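Local coordinates for protein aminotransferase class-III (PDB 5GHG) that probably transfers amino groups between amines and keto compounds as a PLP-dependent omega-transaminase, here holding its cofactor in the pyridoxamine phosphate form, at residues B[276-288]-B[295-307]. The protein carries 1 engineered substitution. Residues are numbered along the deposited sequence; the frame is centred on the assembly and turned at random.
With PMP (4'-deoxy-4'-aminopyridoxal-5'-phosphate), chain C.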
ATOM      1  N   PHE B 276     -12.278   7.695 -24.519  1.00  4.19           N
ATOM      2  CA  PHE B 276     -13.201   6.624 -24.853  1.00  6.28           C
ATOM      3  C   PHE B 276     -14.653   6.940 -24.505  1.00  6.51           C
ATOM      4  O   PHE B 276     -15.492   6.058 -24.559  1.00  8.58           O
ATOM      5  CB  PHE B 276     -12.740   5.331 -24.186  1.00  6.06           C
ATOM      6  CG  PHE B 276     -11.475   4.790 -24.785  1.00  7.35           C
ATOM      7  CD1 PHE B 276     -11.513   4.047 -25.960  1.00  7.45           C
ATOM      8  CD2 PHE B 276     -10.244   5.094 -24.234  1.00  6.69           C
ATOM      9  CE1 PHE B 276     -10.338   3.579 -26.536  1.00  8.83           C
ATOM     10  CE2 PHE B 276      -9.070   4.622 -24.817  1.00  6.88           C
ATOM     11  CZ  PHE B 276      -9.123   3.874 -25.952  1.00  8.08           C
ATOM     12  N   ASP B 277     -14.953   8.195 -24.184  1.00  5.67           N
ATOM     13  CA  ASP B 277     -16.303   8.638 -23.849  1.00  8.58           C
ATOM     14  C   ASP B 277     -16.934   7.763 -22.762  1.00  9.16           C
ATOM     15  O   ASP B 277     -18.059   7.274 -22.889  1.00  9.66           O
ATOM     16  CB  ASP B 277     -17.200   8.676 -25.099  1.00 10.97           C
ATOM     17  CG  ASP B 277     -18.467   9.521 -24.861  1.00 23.38           C
ATOM     18  OD1 ASP B 277     -18.413  10.479 -24.043  1.00 25.45           O
ATOM     19  OD2 ASP B 277     -19.513   9.226 -25.465  1.00 28.32           O
ATOM     20  N   MET B 278     -16.198   7.582 -21.677  1.00  8.96           N
ATOM     21  CA  MET B 278     -16.689   6.881 -20.498  1.00  6.35           C
ATOM     22  C   MET B 278     -17.206   7.889 -19.487  1.00  6.98           C
ATOM     23  O   MET B 278     -16.643   8.980 -19.332  1.00  5.03           O
ATOM     24  CB  MET B 278     -15.584   6.035 -19.872  1.00  5.24           C
ATOM     25  CG  MET B 278     -15.128   4.900 -20.751  1.00  6.30           C
ATOM     26  SD  MET B 278     -13.506   4.256 -20.285  1.00  8.49           S
ATOM     27  CE  MET B 278     -13.844   3.553 -18.673  1.00  6.58           C
ATOM     28  N   LYS B 279     -18.271   7.509 -18.779  1.00  5.66           N
ATOM     29  CA  LYS B 279     -18.924   8.371 -17.800  1.00  5.46           C
ATOM     30  C   LYS B 279     -18.919   7.642 -16.462  1.00  6.93           C
ATOM     31  O   LYS B 279     -19.950   7.162 -16.000  1.00  6.41           O
ATOM     32  CB  LYS B 279     -20.349   8.731 -18.248  1.00  7.47           C
ATOM     33  CG  LYS B 279     -20.353   9.549 -19.528  1.00 13.31           C
ATOM     34  CD  LYS B 279     -21.739  10.078 -19.882  1.00 24.74           C
ATOM     35  CE  LYS B 279     -21.661  11.007 -21.100  1.00 37.07           C
ATOM     36  NZ  LYS B 279     -23.001  11.207 -21.736  1.00 47.16           N
ATOM     37  N   PRO B 280     -17.746   7.542 -15.824  1.00  6.39           N
ATOM     38  CA  PRO B 280     -17.652   6.769 -14.590  1.00  3.54           C
ATOM     39  C   PRO B 280     -18.348   7.440 -13.417  1.00  5.38           C
ATOM     40  O   PRO B 280     -18.457   8.668 -13.350  1.00  4.75           O
ATOM     41  CB  PRO B 280     -16.143   6.678 -14.346  1.00  6.74           C
ATOM     42  CG  PRO B 280     -15.580   7.898 -15.030  1.00  6.56           C
ATOM     43  CD  PRO B 280     -16.449   8.078 -16.256  1.00  5.31           C
ATOM     44  N   ASP B 281     -18.794   6.608 -12.474  1.00  2.88           N
ATOM     45  CA  ASP B 281     -19.247   7.082 -11.172  1.00  5.30           C
ATOM     46  C   ASP B 281     -18.099   7.250 -10.184  1.00  3.52           C
ATOM     47  O   ASP B 281     -18.206   8.054  -9.248  1.00  5.14           O
ATOM     48  CB  ASP B 281     -20.269   6.102 -10.584  1.00  4.89           C
ATOM     49  CG  ASP B 281     -21.486   5.938 -11.465  1.00  7.84           C
ATOM     50  OD1 ASP B 281     -22.320   6.860 -11.463  1.00  7.83           O
ATOM     51  OD2 ASP B 281     -21.601   4.898 -12.172  1.00  7.18           O
ATOM     52  N   ILE B 282     -17.030   6.486 -10.379  1.00  2.11           N
ATOM     53  CA  ILE B 282     -15.854   6.459  -9.523  1.00  2.05           C
ATOM     54  C   ILE B 282     -14.633   6.449 -10.445  1.00  2.93           C
ATOM     55  O   ILE B 282     -14.604   5.705 -11.430  1.00  3.94           O
ATOM     56  CB  ILE B 282     -15.855   5.221  -8.601  1.00  2.82           C
ATOM     57  CG1 ILE B 282     -17.124   5.182  -7.739  1.00  3.05           C
ATOM     58  CG2 ILE B 282     -14.573   5.151  -7.727  1.00  2.05           C
ATOM     59  CD1 ILE B 282     -17.225   3.931  -6.863  1.00  2.05           C
ATOM     60  N   LEU B 283     -13.627   7.259 -10.125  1.00  3.53           N
ATOM     61  CA  LEU B 283     -12.425   7.362 -10.953  1.00  4.14           C
ATOM     62  C   LEU B 283     -11.203   7.187 -10.052  1.00  3.77           C
ATOM     63  O   LEU B 283     -11.072   7.897  -9.058  1.00  4.18           O
ATOM     64  CB  LEU B 283     -12.365   8.705 -11.687  1.00  4.95           C
ATOM     65  CG  LEU B 283     -11.339   8.830 -12.805  1.00 11.06           C
ATOM     66  CD1 LEU B 283     -11.826   9.816 -13.853  1.00 14.30           C
ATOM     67  CD2 LEU B 283      -9.978   9.259 -12.267  1.00  9.94           C
ATOM     68  N   VAL B 284     -10.314   6.261 -10.417  1.00  2.49           N
ATOM     69  CA  VAL B 284      -9.155   5.886  -9.603  1.00  2.18           C
ATOM     70  C   VAL B 284      -7.895   6.376 -10.301  1.00  3.54           C
ATOM     71  O   VAL B 284      -7.718   6.161 -11.512  1.00  2.00           O
ATOM     72  CB  VAL B 284      -9.094   4.372  -9.361  1.00  2.65           C
ATOM     73  CG1 VAL B 284      -7.947   4.027  -8.378  1.00  2.19           C
ATOM     74  CG2 VAL B 284     -10.440   3.803  -8.856  1.00  2.00           C
ATOM     75  N   MET B 285      -7.005   7.016  -9.538  1.00  3.87           N
ATOM     76  CA  MET B 285      -5.803   7.626 -10.085  1.00  6.24           C
ATOM     77  C   MET B 285      -4.579   7.238  -9.255  1.00  8.66           C
ATOM     78  O   MET B 285      -4.677   6.997  -8.051  1.00  6.98           O
ATOM     79  CB  MET B 285      -5.899   9.150 -10.088  1.00  4.77           C
ATOM     80  CG  MET B 285      -6.977   9.700 -10.988  1.00 10.11           C
ATOM     81  SD  MET B 285      -7.512  11.340 -10.415  1.00 13.67           S
ATOM     82  CE  MET B 285      -8.592  10.906  -9.045  1.00 15.61           C
ATOM     83  N   SER B 286      -3.427   7.193  -9.916  1.00 10.55           N
ATOM     84  CA  SER B 286      -2.153   7.086  -9.233  1.00 11.32           C
ATOM     85  C   SER B 286      -1.037   7.431 -10.217  1.00 11.50           C
ATOM     86  O   SER B 286      -1.291   8.092 -11.233  1.00 11.86           O
ATOM     87  CB  SER B 286      -1.967   5.687  -8.641  1.00  6.81           C
ATOM     88  OG  SER B 286      -0.757   5.610  -7.887  1.00 11.51           O
ATOM     89  N   LYS B 287       0.185   7.002  -9.926  1.00 10.30           N
ATOM     90  CA  LYS B 287       1.267   7.021 -10.918  1.00  7.97           C
ATOM     91  C   LYS B 287       1.563   8.411 -11.438  1.00  6.55           C
ATOM     92  O   LYS B 287       2.291   9.168 -10.780  1.00  6.04           O
ATOM     93  CB  LYS B 287       0.947   6.078 -12.070  1.00  8.91           C
ATOM     94  CG  LYS B 287       1.159   4.605 -11.718  1.00  7.15           C
ATOM     95  CD  LYS B 287       0.914   3.740 -12.952  1.00  8.04           C
ATOM     96  CE  LYS B 287       0.615   2.302 -12.565  1.00 12.89           C
ATOM     97  NZ  LYS B 287       1.783   1.440 -12.501  1.00 16.60           N
ATOM     98  N   GLN B 288       1.020   8.776 -12.614  1.00  4.97           N
ATOM     99  CA  GLN B 288       1.360  10.090 -13.145  1.00  6.89           C
ATOM    100  C   GLN B 288       0.807  11.221 -12.292  1.00  6.54           C
ATOM    101  O   GLN B 288       1.190  12.369 -12.501  1.00  6.20           O
ATOM    102  CB  GLN B 288       0.879  10.254 -14.597  1.00  8.15           C
ATOM    103  CG  GLN B 288       1.504   9.244 -15.553  1.00  9.40           C
ATOM    104  CD  GLN B 288       1.511   9.697 -17.003  1.00 12.56           C
ATOM    105  OE1 GLN B 288       2.558   9.680 -17.654  1.00 10.23           O
ATOM    106  NE2 GLN B 288       0.350  10.090 -17.524  1.00  7.72           N
ATOM    107  N   PRO B 295       4.946   8.057  -3.373  1.00  4.38           N
ATOM    108  CA  PRO B 295       3.721   7.237  -3.473  1.00  4.31           C
ATOM    109  C   PRO B 295       2.504   8.032  -3.022  1.00  4.46           C
ATOM    110  O   PRO B 295       2.475   8.562  -1.904  1.00  5.39           O
ATOM    111  CB  PRO B 295       3.996   6.071  -2.498  1.00  4.69           C
ATOM    112  CG  PRO B 295       5.425   6.220  -2.050  1.00  6.60           C
ATOM    113  CD  PRO B 295       5.855   7.609  -2.303  1.00  3.76           C
ATOM    114  N   ILE B 296       1.505   8.112  -3.888  1.00  4.27           N
ATOM    115  CA  ILE B 296       0.203   8.659  -3.528  1.00  3.93           C
ATOM    116  C   ILE B 296      -0.805   8.246  -4.606  1.00  4.02           C
ATOM    117  O   ILE B 296      -0.476   8.162  -5.788  1.00  4.47           O
ATOM    118  CB  ILE B 296       0.239  10.191  -3.356  1.00  4.33           C
ATOM    119  CG1 ILE B 296      -1.142  10.717  -2.984  1.00  4.30           C
ATOM    120  CG2 ILE B 296       0.708  10.846  -4.641  1.00  5.60           C
ATOM    121  CD1 ILE B 296      -1.178  12.192  -2.580  1.00  8.74           C
ATOM    122  N   SER B 297      -2.023   7.972  -4.177  1.00  3.21           N
ATOM    123  CA  SER B 297      -3.106   7.636  -5.093  1.00  2.92           C
ATOM    124  C   SER B 297      -4.373   8.294  -4.578  1.00  2.97           C
ATOM    125  O   SER B 297      -4.428   8.769  -3.445  1.00  2.52           O
ATOM    126  CB  SER B 297      -3.286   6.124  -5.219  1.00  2.37           C
ATOM    127  OG  SER B 297      -2.044   5.522  -5.550  1.00  9.44           O
ATOM    128  N   ALA B 298      -5.398   8.291  -5.417  1.00  2.99           N
ATOM    129  CA  ALA B 298      -6.638   8.982  -5.091  1.00  3.61           C
ATOM    130  C   ALA B 298      -7.762   8.312  -5.849  1.00  3.75           C
ATOM    131  O   ALA B 298      -7.545   7.742  -6.925  1.00  3.54           O
ATOM    132  CB  ALA B 298      -6.581  10.470  -5.460  1.00  3.58           C
ATOM    133  N   PHE B 299      -8.964   8.393  -5.297  1.00  3.73           N
ATOM    134  CA  PHE B 299     -10.136   8.128  -6.119  1.00  4.18           C
ATOM    135  C   PHE B 299     -11.167   9.227  -5.893  1.00  4.50           C
ATOM    136  O   PHE B 299     -11.224   9.846  -4.822  1.00  3.49           O
ATOM    137  CB  PHE B 299     -10.709   6.732  -5.888  1.00  3.26           C
ATOM    138  CG  PHE B 299     -11.180   6.463  -4.478  1.00  3.44           C
ATOM    139  CD1 PHE B 299     -10.313   5.937  -3.526  1.00  3.38           C
ATOM    140  CD2 PHE B 299     -12.518   6.678  -4.125  1.00  3.69           C
ATOM    141  CE1 PHE B 299     -10.758   5.651  -2.245  1.00  4.95           C
ATOM    142  CE2 PHE B 299     -12.966   6.414  -2.839  1.00  4.92           C
ATOM    143  CZ  PHE B 299     -12.093   5.900  -1.895  1.00  4.29           C
ATOM    144  N   LEU B 300     -11.935   9.500  -6.938  1.00  2.34           N
ATOM    145  CA  LEU B 300     -13.021  10.469  -6.907  1.00  3.24           C
ATOM    146  C   LEU B 300     -14.345   9.721  -6.981  1.00  3.88           C
ATOM    147  O   LEU B 300     -14.450   8.699  -7.680  1.00  2.41           O
ATOM    148  CB  LEU B 300     -12.920  11.421  -8.093  1.00  3.44           C
ATOM    149  CG  LEU B 300     -11.736  12.399  -8.076  1.00  7.27           C
ATOM    150  CD1 LEU B 300     -11.477  12.914  -9.474  1.00  8.31           C
ATOM    151  CD2 LEU B 300     -12.104  13.545  -7.170  1.00 11.30           C
ATOM    152  N   ILE B 301     -15.359  10.241  -6.291  1.00  2.71           N
ATOM    153  CA  ILE B 301     -16.701   9.687  -6.412  1.00  2.99           C
ATOM    154  C   ILE B 301     -17.682  10.805  -6.720  1.00  3.36           C
ATOM    155  O   ILE B 301     -17.501  11.954  -6.290  1.00  3.35           O
ATOM    156  CB  ILE B 301     -17.137   8.919  -5.140  1.00  3.26           C
ATOM    157  CG1 ILE B 301     -17.265   9.870  -3.969  1.00  3.80           C
ATOM    158  CG2 ILE B 301     -16.136   7.810  -4.810  1.00  2.41           C
ATOM    159  CD1 ILE B 301     -17.814   9.202  -2.728  1.00  5.08           C
ATOM    160  N   ASN B 302     -18.735  10.467  -7.459  1.00  4.58           N
ATOM    161  CA  ASN B 302     -19.711  11.489  -7.811  1.00  6.07           C
ATOM    162  C   ASN B 302     -20.791  11.575  -6.733  1.00  9.14           C
ATOM    163  O   ASN B 302     -20.739  10.886  -5.699  1.00  7.31           O
ATOM    164  CB  ASN B 302     -20.268  11.244  -9.203  1.00  5.87           C
ATOM    165  CG  ASN B 302     -21.088   9.974  -9.311  1.00  7.35           C
ATOM    166  OD1 ASN B 302     -21.373   9.314  -8.323  1.00  6.29           O
ATOM    167  ND2 ASN B 302     -21.490   9.645 -10.521  1.00  8.07           N
ATOM    168  N   GLU B 303     -21.769  12.457  -6.949  1.00  9.21           N
ATOM    169  CA  GLU B 303     -22.791  12.671  -5.935  1.00 12.43           C
ATOM    170  C   GLU B 303     -23.701  11.443  -5.795  1.00  8.88           C
ATOM    171  O   GLU B 303     -24.117  11.102  -4.687  1.00  9.42           O
ATOM    172  CB  GLU B 303     -23.610  13.921  -6.273  1.00 14.24           C
ATOM    173  CG  GLU B 303     -24.613  14.316  -5.187  1.00 20.19           C
ATOM    174  CD  GLU B 303     -23.944  14.700  -3.872  1.00 26.49           C
ATOM    175  OE1 GLU B 303     -24.583  14.522  -2.820  1.00 34.04           O
ATOM    176  OE2 GLU B 303     -22.768  15.173  -3.877  1.00 23.66           O
ATOM    177  N   ARG B 304     -23.993  10.775  -6.904  1.00  8.49           N
ATOM    178  CA  ARG B 304     -24.761   9.544  -6.863  1.00 10.49           C
ATOM    179  C   ARG B 304     -24.162   8.551  -5.871  1.00 10.41           C
ATOM    180  O   ARG B 304     -24.872   7.961  -5.057  1.00 10.11           O
ATOM    181  CB  ARG B 304     -24.822   8.929  -8.265  1.00 10.52           C
ATOM    182  CG  ARG B 304     -25.482   7.564  -8.363  1.00 12.27           C
ATOM    183  CD  ARG B 304     -25.200   6.955  -9.714  1.00 16.01           C
ATOM    184  NE  ARG B 304     -25.896   5.690  -9.929  1.00 17.70           N
ATOM    185  CZ  ARG B 304     -25.724   4.917 -10.993  1.00 23.86           C
ATOM    186  NH1 ARG B 304     -24.858   5.269 -11.938  1.00 21.74           N
ATOM    187  NH2 ARG B 304     -26.415   3.791 -11.109  1.00 26.26           N
ATOM    188  N   VAL B 305     -22.833   8.369  -5.922  1.00  8.80           N
ATOM    189  CA  VAL B 305     -22.174   7.474  -4.986  1.00  6.81           C
ATOM    190  C   VAL B 305     -22.160   8.065  -3.593  1.00  8.90           C
ATOM    191  O   VAL B 305     -22.428   7.369  -2.609  1.00  9.70           O
ATOM    192  CB  VAL B 305     -20.748   7.143  -5.473  1.00  5.39           C
ATOM    193  CG1 VAL B 305     -19.986   6.327  -4.434  1.00  5.87           C
ATOM    194  CG2 VAL B 305     -20.799   6.411  -6.812  1.00  5.13           C
ATOM    195  N   TYR B 306     -21.838   9.353  -3.479  1.00  8.85           N
ATOM    196  CA  TYR B 306     -21.601   9.964  -2.173  1.00 10.39           C
ATOM    197  C   TYR B 306     -22.899  10.188  -1.381  1.00  9.83           C
ATOM    198  O   TYR B 306     -22.875  10.109  -0.156  1.00 10.96           O
ATOM    199  CB  TYR B 306     -20.867  11.294  -2.339  1.00  9.24           C
ATOM    200  CG  TYR B 306     -20.561  12.007  -1.036  1.00 11.98           C
ATOM    201  CD1 TYR B 306     -19.634  11.502  -0.138  1.00 12.55           C
ATOM    202  CD2 TYR B 306     -21.203  13.210  -0.715  1.00 16.45           C
ATOM    203  CE1 TYR B 306     -19.349  12.157   1.053  1.00 14.84           C
ATOM    204  CE2 TYR B 306     -20.933  13.874   0.469  1.00 17.28           C
ATOM    205  CZ  TYR B 306     -20.005  13.345   1.349  1.00 18.24           C
ATOM    206  OH  TYR B 306     -19.744  14.005   2.531  1.00 24.02           O
ATOM    207  N   ALA B 307     -24.010  10.456  -2.060  1.00 12.99           N
ATOM    208  CA  ALA B 307     -25.247  10.876  -1.374  1.00 13.66           C
ATOM    209  C   ALA B 307     -25.671   9.931  -0.240  1.00 15.39           C
ATOM    210  O   ALA B 307     -25.873  10.411   0.879  1.00 14.16           O
ATOM    211  CB  ALA B 307     -26.371  11.030  -2.395  1.00 17.12           C
TER
HETATM  212  N1  PMP C 501      -4.683  -0.180 -11.466  1.00  6.58           N
HETATM  213  C2  PMP C 501      -3.923  -0.147 -12.595  1.00  5.51           C
HETATM  214  C2A PMP C 501      -4.600   0.067 -13.915  1.00  8.48           C
HETATM  215  C3  PMP C 501      -2.526  -0.344 -12.545  1.00 12.04           C
HETATM  216  O3  PMP C 501      -1.832  -0.382 -13.727  1.00 15.43           O
HETATM  217  C4  PMP C 501      -1.889  -0.535 -11.283  1.00  9.85           C
HETATM  218  C4A PMP C 501      -0.385  -0.673 -11.119  1.00 15.20           C
HETATM  219  N4A PMP C 501       0.270  -1.459 -12.132  1.00 20.42           N
HETATM  220  C5  PMP C 501      -2.718  -0.544 -10.130  1.00  7.08           C
HETATM  221  C6  PMP C 501      -4.080  -0.306 -10.236  1.00  4.82           C
HETATM  222  C5A PMP C 501      -2.170  -0.777  -8.755  1.00  4.42           C
HETATM  223  O4P PMP C 501      -1.367   0.333  -8.345  1.00  8.47           O
HETATM  224  P   PMP C 501      -0.189   0.089  -7.230  1.00  9.27           P
HETATM  225  O1P PMP C 501      -0.773  -0.641  -6.076  1.00  7.47           O
HETATM  226  O2P PMP C 501       0.270   1.495  -6.888  1.00 10.53           O
HETATM  227  O3P PMP C 501       0.905  -0.746  -7.857  1.00  7.89           O
HETATM  228  O   HOH W   1     -23.103   4.911 -14.202  1.00 17.03           O
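An antiparallel beta hairpin in the mixed sheet of the PLP-binding fold sets Leu283 opposite Leu300 and Met285 opposite Ala298 as hydrogen-bonded pairs; at its cofactor end stands Lys287, in the position of the Schiff-base lysine of this family. Leu300 N donates a hydrogen bond to Leu283 O at 2.8 Å. On the face carrying Leu283 and Leu300, the Met285 chain bends at chi3 (-78°), which lays CE against Leu300 CD1 at 3.5 Å. On the other face, which carries Ile282 and Ile301, Ile282 CG1 lies 4.1 Å from Ile301 CG2 and also meets Val305 CG2, roughly at a right angle. The far end closes on Asp281, whose OD1 takes two donors: Asn302 ND2 at 3.1 Å on its anti side and Arg304 NH1 at 3.0 Å on its syn side, the latter a salt bridge. Both are tilted from the carboxylate plane, the arginine more so (32°). Asn302 OD1 meanwhile caps the helix 303-306, accepting from Val305 N at 3.0 Å. An alanine in place of Asn302 is likely to leave Val305 N without its cap and Asp281 OD1 with one donor fewer. Asp281 OD2 accepts from Leu255 N of the adjoining strand. Lys287 NZ lies 3.3 Å from PMP N4A and is hydrogen-bonded to Leu57 O and to Thr324 OG1 of the second subunit. The hairpin sits between strands 254-258 and 111-115, with Val284 and Phe299 packed on helix 118-135.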